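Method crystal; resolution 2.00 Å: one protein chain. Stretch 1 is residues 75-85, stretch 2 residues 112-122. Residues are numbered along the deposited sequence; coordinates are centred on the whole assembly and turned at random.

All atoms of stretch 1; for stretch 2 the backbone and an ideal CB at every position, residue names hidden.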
# COMPACT_ATOMS: atom_id res chain seq x y z
N GLY A 75 3.76 2.74 19.79
CA GLY A 75 4.55 3.84 20.34
C GLY A 75 5.93 3.93 19.73
O GLY A 75 6.83 4.55 20.30
N ALA A 76 6.11 3.32 18.56
CA ALA A 76 7.42 3.25 17.93
C ALA A 76 7.86 4.57 17.32
O ALA A 76 7.03 5.40 16.92
CB ALA A 76 7.44 2.16 16.87
N ALA A 77 9.17 4.77 17.26
CA ALA A 77 9.74 5.89 16.52
C ALA A 77 9.78 5.51 15.05
O ALA A 77 10.19 4.40 14.70
CB ALA A 77 11.14 6.20 17.03
N THR A 78 9.34 6.41 14.18
CA THR A 78 9.27 6.09 12.76
C THR A 78 9.97 7.12 11.88
O THR A 78 9.86 8.33 12.09
CB THR A 78 7.82 5.95 12.26
OG1 THR A 78 7.17 7.23 12.26
CG2 THR A 78 7.03 4.98 13.13
N ILE A 79 10.71 6.62 10.89
CA ILE A 79 11.19 7.45 9.80
C ILE A 79 10.44 7.03 8.55
O ILE A 79 10.45 5.85 8.17
CB ILE A 79 12.70 7.29 9.57
CG1 ILE A 79 13.48 7.81 10.78
CG2 ILE A 79 13.12 8.02 8.31
CD1 ILE A 79 14.97 7.58 10.69
N GLY A 80 9.76 7.98 7.91
CA GLY A 80 9.00 7.69 6.71
C GLY A 80 9.62 8.34 5.49
O GLY A 80 10.12 9.46 5.55
N VAL A 81 9.58 7.63 4.37
CA VAL A 81 10.08 8.14 3.11
C VAL A 81 9.01 8.05 2.02
O VAL A 81 8.42 6.99 1.83
CB VAL A 81 11.33 7.37 2.64
CG1 VAL A 81 11.77 7.86 1.27
CG2 VAL A 81 12.46 7.52 3.65
N SER A 82 8.77 9.16 1.33
CA SER A 82 7.85 9.18 0.21
C SER A 82 8.21 10.31 -0.74
O SER A 82 8.91 11.25 -0.37
CB SER A 82 6.40 9.33 0.69
OG SER A 82 6.20 10.59 1.30
N PHE A 83 7.72 10.23 -1.98
CA PHE A 83 8.02 11.24 -2.99
C PHE A 83 6.77 12.06 -3.30
O PHE A 83 5.93 11.65 -4.10
CB PHE A 83 8.55 10.58 -4.26
CG PHE A 83 9.35 11.50 -5.14
CD1 PHE A 83 9.63 12.80 -4.74
CD2 PHE A 83 9.83 11.07 -6.36
CE1 PHE A 83 10.37 13.65 -5.55
CE2 PHE A 83 10.57 11.91 -7.17
CZ PHE A 83 10.84 13.20 -6.76
N GLU A 84 6.66 13.22 -2.67
CA GLU A 84 5.47 14.05 -2.82
C GLU A 84 5.74 15.34 -3.57
O GLU A 84 6.89 15.70 -3.82
CB GLU A 84 4.90 14.40 -1.44
CG GLU A 84 4.69 13.21 -0.53
CD GLU A 84 3.74 12.19 -1.13
OE1 GLU A 84 2.76 12.61 -1.78
OE2 GLU A 84 3.99 10.98 -0.95
N LYS A 85 4.67 16.04 -3.94
CA LYS A 85 4.76 17.40 -4.44
C LYS A 85 4.14 18.32 -3.40
O LYS A 85 2.98 18.15 -3.03
CB LYS A 85 4.04 17.53 -5.78
CG LYS A 85 4.78 16.89 -6.95
CD LYS A 85 4.03 17.04 -8.26
CE LYS A 85 2.98 15.95 -8.43
NZ LYS A 85 2.28 16.05 -9.75
N UNK A 112 5.81 11.55 20.16
CA UNK A 112 6.54 10.51 19.47
C UNK A 112 7.58 11.10 18.52
O UNK A 112 7.34 12.15 17.91
CB UNK A 112 5.57 9.61 18.70
N UNK A 113 8.71 10.43 18.38
CA UNK A 113 9.70 10.82 17.38
C UNK A 113 9.21 10.43 15.99
O UNK A 113 8.86 9.28 15.75
CB UNK A 113 11.05 10.17 17.67
N UNK A 114 9.17 11.41 15.09
CA UNK A 114 8.73 11.16 13.72
C UNK A 114 9.41 12.10 12.74
O UNK A 114 9.26 13.32 12.83
CB UNK A 114 7.21 11.30 13.61
N UNK A 115 10.16 11.52 11.81
CA UNK A 115 10.82 12.30 10.77
C UNK A 115 10.43 11.77 9.39
O UNK A 115 10.51 10.57 9.13
CB UNK A 115 12.34 12.26 10.95
N UNK A 116 9.99 12.67 8.52
CA UNK A 116 9.61 12.31 7.16
C UNK A 116 10.61 12.87 6.16
O UNK A 116 10.86 14.07 6.12
CB UNK A 116 8.20 12.82 6.84
N UNK A 117 11.19 11.99 5.35
CA UNK A 117 12.10 12.40 4.29
C UNK A 117 11.40 12.36 2.94
O UNK A 117 11.00 11.29 2.47
CB UNK A 117 13.34 11.51 4.27
N UNK A 118 11.26 13.53 2.32
CA UNK A 118 10.55 13.64 1.06
C UNK A 118 11.53 13.61 -0.11
O UNK A 118 12.42 14.46 -0.21
CB UNK A 118 9.71 14.92 1.03
N UNK A 119 11.36 12.63 -1.00
CA UNK A 119 12.22 12.49 -2.16
C UNK A 119 12.13 11.12 -2.79
O UNK A 119 11.40 10.25 -2.31
CB UNK A 119 13.67 12.78 -1.77
N UNK A 120 12.89 10.92 -3.86
CA UNK A 120 12.89 9.65 -4.58
C UNK A 120 13.60 8.56 -3.79
O UNK A 120 14.83 8.56 -3.68
CB UNK A 120 13.55 9.82 -5.95
N UNK A 121 12.83 7.63 -3.24
CA UNK A 121 13.37 6.55 -2.41
C UNK A 121 14.25 5.59 -3.21
O UNK A 121 14.97 4.78 -2.63
CB UNK A 121 12.23 5.77 -1.75
N UNK A 122 14.19 5.68 -4.53
CA UNK A 122 15.02 4.86 -5.40
C UNK A 122 16.42 5.45 -5.51
O UNK A 122 17.33 4.80 -6.04
CB UNK A 122 14.38 4.73 -6.79

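Two parallel strands lie side by side here, so the backbone ladder fixes the register and leaves side chains to alternate between two faces.

At position 112 the CB points toward stretch 1, near the carbonyls of G75 and A76, with no charge on offer; a medium apolar chain would suit, though others could. It is L112, whose CD2 comes 3.8 Å from G75 O.

Position 113 sends its CB sideways, 4.0 Å from A77 CB, along the flank that leads to I79. A long apolar or aromatic chain could cover both. Y113 does: its CD2 lies 3.6 Å from A77 CB and its CE2 4.1 Å from I79 CG1, both at the ring edge. Its carbonyl opens the ladder with a weak hydrogen bond, T78 N to Y113 O at 3.3 Å. A water bridges this same Y113 O to A76 O and T78 OG1.

Position 114 shares the face of T78, and small or polar residues fit. S114 has its OG 3.8 Å from T78 OG1, and both hydroxyls find partners elsewhere.

Position 115 turns to the face of I79, where a beta-branched apolar residue is natural. V115 turns both its N and its O to stretch 1: V115 N donates to T78 O (3.2 Å) and G80 N donates to V115 O (3.0 Å).

Position 116 pairs with G80, which offers no side chain, so many strand formers would do; T116 occupies it.

Position 117 puts its CB 4.1 Å from V81 CG2, a call for a branched apolar residue. I117 answers, while I117 N donates to G80 O at 2.8 Å, the shortest bond of the ladder.

At position 118 stretch 1 presents the free amide of E84, so a short acceptor such as Asp or Asn is favoured. D118 bends its end inward, and E84 N reaches D118 OD1 at 2.9 Å, nearly straight at 176°. D118 OD1 also lies 3.1 Å from S82 O, two acceptors without a bond.

Position 119 has phi 163° and psi 179°, an extended conformation that suits glycine far better than other residues. G119 closes the ladder, its N 2.9 Å from S82 O, and its C lies over one face of the F83 ring.

Position 120 has its CB 3.8 Å from F83 CE2; several chains could follow. D120 OD1 accepts a hydrogen bond from the backbone N of position 122 at 3.2 Å.

The CB of position 121 points toward stretch 1 and lies 3.7 Å from V81 CG1, inviting something small and apolar: A121.

Position 122 meets nothing of stretch 1; it is F122.

Stretch 2 (112-122) LYSVTIDGDAF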
# COMPACT_ATOMS: atom_id res chain seq x y z
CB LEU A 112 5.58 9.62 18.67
CG LEU A 112 4.49 8.88 19.45
CD1 LEU A 112 3.54 8.17 18.49
CD2 LEU A 112 5.09 7.90 20.43
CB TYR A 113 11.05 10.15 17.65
CG TYR A 113 12.04 10.30 16.51
CD1 TYR A 113 12.79 11.46 16.36
CD2 TYR A 113 12.22 9.28 15.59
CE1 TYR A 113 13.69 11.59 15.32
CE2 TYR A 113 13.11 9.41 14.54
CZ TYR A 113 13.85 10.57 14.42
OH TYR A 113 14.74 10.69 13.38
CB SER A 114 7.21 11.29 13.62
OG SER A 114 6.78 11.06 12.29
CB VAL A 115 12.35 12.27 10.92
CG1 VAL A 115 13.03 12.82 9.67
CG2 VAL A 115 12.78 13.06 12.15
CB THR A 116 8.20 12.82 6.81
OG1 THR A 116 7.26 12.31 7.77
CG2 THR A 116 7.80 12.36 5.42
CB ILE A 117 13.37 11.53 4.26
CG1 ILE A 117 14.15 11.69 5.56
CG2 ILE A 117 14.24 11.90 3.07
CD1 ILE A 117 15.45 10.93 5.59
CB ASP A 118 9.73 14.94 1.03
CG ASP A 118 8.61 14.90 -0.00
OD1 ASP A 118 8.78 14.25 -1.06
OD2 ASP A 118 7.56 15.53 0.24
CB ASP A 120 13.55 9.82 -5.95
CG ASP A 120 13.55 8.54 -6.77
OD1 ASP A 120 12.71 7.66 -6.50
OD2 ASP A 120 14.40 8.43 -7.69
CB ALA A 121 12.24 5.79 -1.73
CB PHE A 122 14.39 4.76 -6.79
CG PHE A 122 13.11 3.97 -6.82
CD1 PHE A 122 12.96 2.83 -6.06
CD2 PHE A 122 12.04 4.38 -7.62
CE1 PHE A 122 11.79 2.10 -6.08
CE2 PHE A 122 10.87 3.65 -7.64
CZ PHE A 122 10.74 2.51 -6.87
O HOH W 1 6.38 7.73 15.21
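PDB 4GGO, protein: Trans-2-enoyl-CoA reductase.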